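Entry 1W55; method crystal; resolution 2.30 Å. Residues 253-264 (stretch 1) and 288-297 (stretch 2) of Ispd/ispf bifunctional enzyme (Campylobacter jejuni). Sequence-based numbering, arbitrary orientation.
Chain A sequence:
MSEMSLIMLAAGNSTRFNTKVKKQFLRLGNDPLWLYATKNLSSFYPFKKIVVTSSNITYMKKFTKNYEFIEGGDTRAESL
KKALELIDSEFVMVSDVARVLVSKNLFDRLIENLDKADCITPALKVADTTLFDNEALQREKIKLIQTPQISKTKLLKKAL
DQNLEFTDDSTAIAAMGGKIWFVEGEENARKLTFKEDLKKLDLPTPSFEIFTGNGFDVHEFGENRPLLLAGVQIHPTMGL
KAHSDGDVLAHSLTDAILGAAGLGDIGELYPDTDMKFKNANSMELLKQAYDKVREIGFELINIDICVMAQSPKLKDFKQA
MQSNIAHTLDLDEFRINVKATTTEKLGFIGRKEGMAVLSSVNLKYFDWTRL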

# COMPACT_ATOMS: atom_id res chain seq x y z
N LEU A 253 9.09 40.48 15.81
CA LEU A 253 9.12 39.27 15.00
C LEU A 253 10.12 38.23 15.56
O LEU A 253 9.83 37.04 15.60
N THR A 254 11.29 38.70 15.98
CA THR A 254 12.26 37.85 16.66
C THR A 254 11.63 37.12 17.86
O THR A 254 11.80 35.92 18.02
N ASP A 255 10.89 37.86 18.68
CA ASP A 255 10.19 37.26 19.82
C ASP A 255 9.21 36.15 19.38
O ASP A 255 9.14 35.11 20.01
N ALA A 256 8.47 36.37 18.30
CA ALA A 256 7.49 35.39 17.84
C ALA A 256 8.15 34.09 17.39
O ALA A 256 7.69 33.00 17.73
N ILE A 257 9.25 34.22 16.66
CA ILE A 257 10.00 33.08 16.14
C ILE A 257 10.67 32.27 17.25
O ILE A 257 10.61 31.04 17.25
N LEU A 258 11.29 32.95 18.20
CA LEU A 258 11.87 32.28 19.36
C LEU A 258 10.79 31.64 20.22
O LEU A 258 10.97 30.54 20.75
N GLY A 259 9.65 32.34 20.34
CA GLY A 259 8.56 31.87 21.18
C GLY A 259 7.95 30.59 20.67
O GLY A 259 7.70 29.67 21.45
N ALA A 260 7.73 30.51 19.36
CA ALA A 260 7.16 29.32 18.74
C ALA A 260 8.09 28.11 18.90
O ALA A 260 7.63 26.97 18.99
N ALA A 261 9.39 28.37 18.97
CA ALA A 261 10.41 27.33 19.11
C ALA A 261 10.74 27.01 20.55
O ALA A 261 11.57 26.14 20.81
N GLY A 262 10.12 27.71 21.49
CA GLY A 262 10.38 27.52 22.90
C GLY A 262 11.74 28.03 23.37
O GLY A 262 12.27 27.53 24.35
N LEU A 263 12.27 29.06 22.70
CA LEU A 263 13.64 29.52 22.93
C LEU A 263 13.75 30.85 23.66
O LEU A 263 14.75 31.56 23.52
N GLY A 264 12.73 31.19 24.45
CA GLY A 264 12.80 32.37 25.30
C GLY A 264 12.30 33.63 24.60
O GLY A 264 11.26 33.62 23.94
N GLN A 288 19.83 35.60 12.87
CA GLN A 288 20.56 34.72 13.78
C GLN A 288 19.64 33.99 14.74
O GLN A 288 19.91 32.85 15.12
N ALA A 289 18.55 34.65 15.15
CA ALA A 289 17.55 34.01 16.00
C ALA A 289 16.85 32.85 15.24
O ALA A 289 16.63 31.78 15.80
N TYR A 290 16.49 33.09 13.98
CA TYR A 290 15.93 32.04 13.13
C TYR A 290 16.91 30.89 12.90
O TYR A 290 16.50 29.72 12.84
N ASP A 291 18.20 31.20 12.77
CA ASP A 291 19.24 30.16 12.70
C ASP A 291 19.17 29.24 13.92
O ASP A 291 19.30 28.03 13.77
N LYS A 292 19.01 29.81 15.11
CA LYS A 292 18.86 29.01 16.33
C LYS A 292 17.68 28.04 16.25
O LYS A 292 17.77 26.90 16.68
N VAL A 293 16.58 28.53 15.67
CA VAL A 293 15.33 27.78 15.56
C VAL A 293 15.49 26.66 14.54
O VAL A 293 14.98 25.55 14.72
N ARG A 294 16.22 26.93 13.47
CA ARG A 294 16.50 25.91 12.46
C ARG A 294 17.43 24.81 12.98
O ARG A 294 17.31 23.65 12.57
N GLU A 295 18.35 25.16 13.88
CA GLU A 295 19.28 24.20 14.49
C GLU A 295 18.54 23.10 15.25
O GLU A 295 18.96 21.95 15.22
N ILE A 296 17.45 23.47 15.92
CA ILE A 296 16.63 22.50 16.65
C ILE A 296 15.47 21.89 15.84
O ILE A 296 14.59 21.26 16.41
N GLY A 297 15.48 22.05 14.53
CA GLY A 297 14.61 21.25 13.68
C GLY A 297 13.31 21.87 13.20
O GLY A 297 12.44 21.16 12.67

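The two helices, 253-260 and 288-295, run nearly parallel, with 11° between their directions and axes 9.3 Å apart at closest approach, and the groove between them is filled by apolar side chains without a single hydrogen bond across it. Two alanines, A261 and A289, point toward the other stretch. The methyl of A289 is a low bump that meets two side chains one turn apart on the facing helix: T254 CG2 lies 3.7 Å and L258 CD2 3.9 Å from A289 CB. T254 is in the m rotamer, and its OG1 is hydrogen-bonded elsewhere in the structure, while CG2 makes this contact. L258 (m, t) leaves its backbone sideways, but its end comes nearer to stretch 2.

The central bump is V293 (t). V293 CG2 enters a hollow lined by I257, A261 and L263, lying 3.6 Å from I257 O, 3.7 Å from I257 CG2, 3.5 Å from A261 CB and 3.9 Å from L263 CD2. A261, whose short side chain points toward stretch 2, sits where the backbones are close, A261 CA and V293 CA being 6.1 Å apart. I257 (m, t) also points in; I257 CG2 meets the Y290 ring obliquely, 4.0 Å from Y290 CD1. Y290 is in the t rotamer, and its OH is hydrogen-bonded elsewhere in the structure.

Beyond the first helix, a Schellman turn at G262, with positive phi, redirects the chain, and L263 follows with its side chain directed toward stretch 2. L263 has both chi angles between wells: L263 CD1 lies 3.8 Å and L263 CD2 3.9 Å from I296 CD1, and L263 CD2 also lies 4.0 Å from K292 CB. I296 (p, t) closes this end, I296 CD1 also reaching to 3.7 Å from A261 O. K292 starts toward stretch 1, but its end leads away.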

# COMPACT_ATOMS: atom_id res chain seq x y z
CB LEU A 253 9.44 39.61 13.56
CG LEU A 253 9.55 38.44 12.60
CD1 LEU A 253 8.28 37.54 12.65
CD2 LEU A 253 9.82 38.98 11.19
CB THR A 254 13.45 38.71 17.12
OG1 THR A 254 14.07 39.35 15.98
CG2 THR A 254 14.52 37.84 17.74
CB ASP A 255 9.47 38.33 20.63
CG ASP A 255 10.25 38.75 21.87
OD1 ASP A 255 11.42 38.33 22.00
OD2 ASP A 255 9.78 39.50 22.76
CB ALA A 256 6.59 35.96 16.73
CB ILE A 257 11.06 33.57 15.09
CG1 ILE A 257 10.34 34.04 13.81
CG2 ILE A 257 12.04 32.43 14.75
CD1 ILE A 257 11.19 34.88 12.87
CB LEU A 258 12.67 33.27 20.21
CG LEU A 258 13.93 33.88 19.60
CD1 LEU A 258 14.40 35.04 20.46
CD2 LEU A 258 15.04 32.84 19.40
CB ALA A 260 6.84 29.57 17.26
CB ALA A 261 11.69 27.75 18.35
CB LEU A 263 14.37 29.60 21.59
CG LEU A 263 15.45 28.58 21.18
CD1 LEU A 263 15.26 27.21 21.80
CD2 LEU A 263 15.57 28.48 19.63
CB GLN A 288 21.62 35.51 14.55
CG GLN A 288 22.86 35.84 13.72
CD GLN A 288 23.89 36.63 14.51
OE1 GLN A 288 24.21 36.29 15.65
NE2 GLN A 288 24.41 37.69 13.92
CB ALA A 289 16.53 35.03 16.47
CB TYR A 290 15.43 32.62 11.80
CG TYR A 290 14.65 31.62 10.97
CD1 TYR A 290 13.71 30.76 11.56
CD2 TYR A 290 14.86 31.52 9.59
CE1 TYR A 290 13.01 29.83 10.80
CE2 TYR A 290 14.15 30.59 8.82
CZ TYR A 290 13.23 29.75 9.43
OH TYR A 290 12.53 28.84 8.69
CB ASP A 291 20.65 30.76 12.62
CG ASP A 291 21.00 31.27 11.22
OD1 ASP A 291 20.32 30.89 10.24
OD2 ASP A 291 21.96 32.07 11.03
CB LYS A 292 18.72 29.89 17.57
CG LYS A 292 19.96 30.69 17.92
CD LYS A 292 21.11 29.79 18.39
CE LYS A 292 22.45 30.50 18.21
NZ LYS A 292 23.49 30.07 19.19
CB VAL A 293 14.18 28.75 15.17
CG1 VAL A 293 12.97 28.00 14.67
CG2 VAL A 293 13.83 29.66 16.35
CB ARG A 294 17.09 26.56 11.22
CG ARG A 294 16.12 27.43 10.45
CD ARG A 294 16.78 28.19 9.31
NE ARG A 294 16.99 27.33 8.15
CZ ARG A 294 17.94 27.51 7.23
NH1 ARG A 294 18.80 28.53 7.33
NH2 ARG A 294 18.03 26.68 6.21
CB GLU A 295 20.27 24.91 15.42
CG GLU A 295 21.44 25.56 14.69
CD GLU A 295 22.30 26.43 15.59
OE1 GLU A 295 22.10 26.44 16.83
OE2 GLU A 295 23.20 27.11 15.04
CB ILE A 296 16.17 23.05 18.02
CG1 ILE A 296 15.37 24.35 17.86
CG2 ILE A 296 17.38 23.27 18.95
CD1 ILE A 296 14.56 24.70 19.10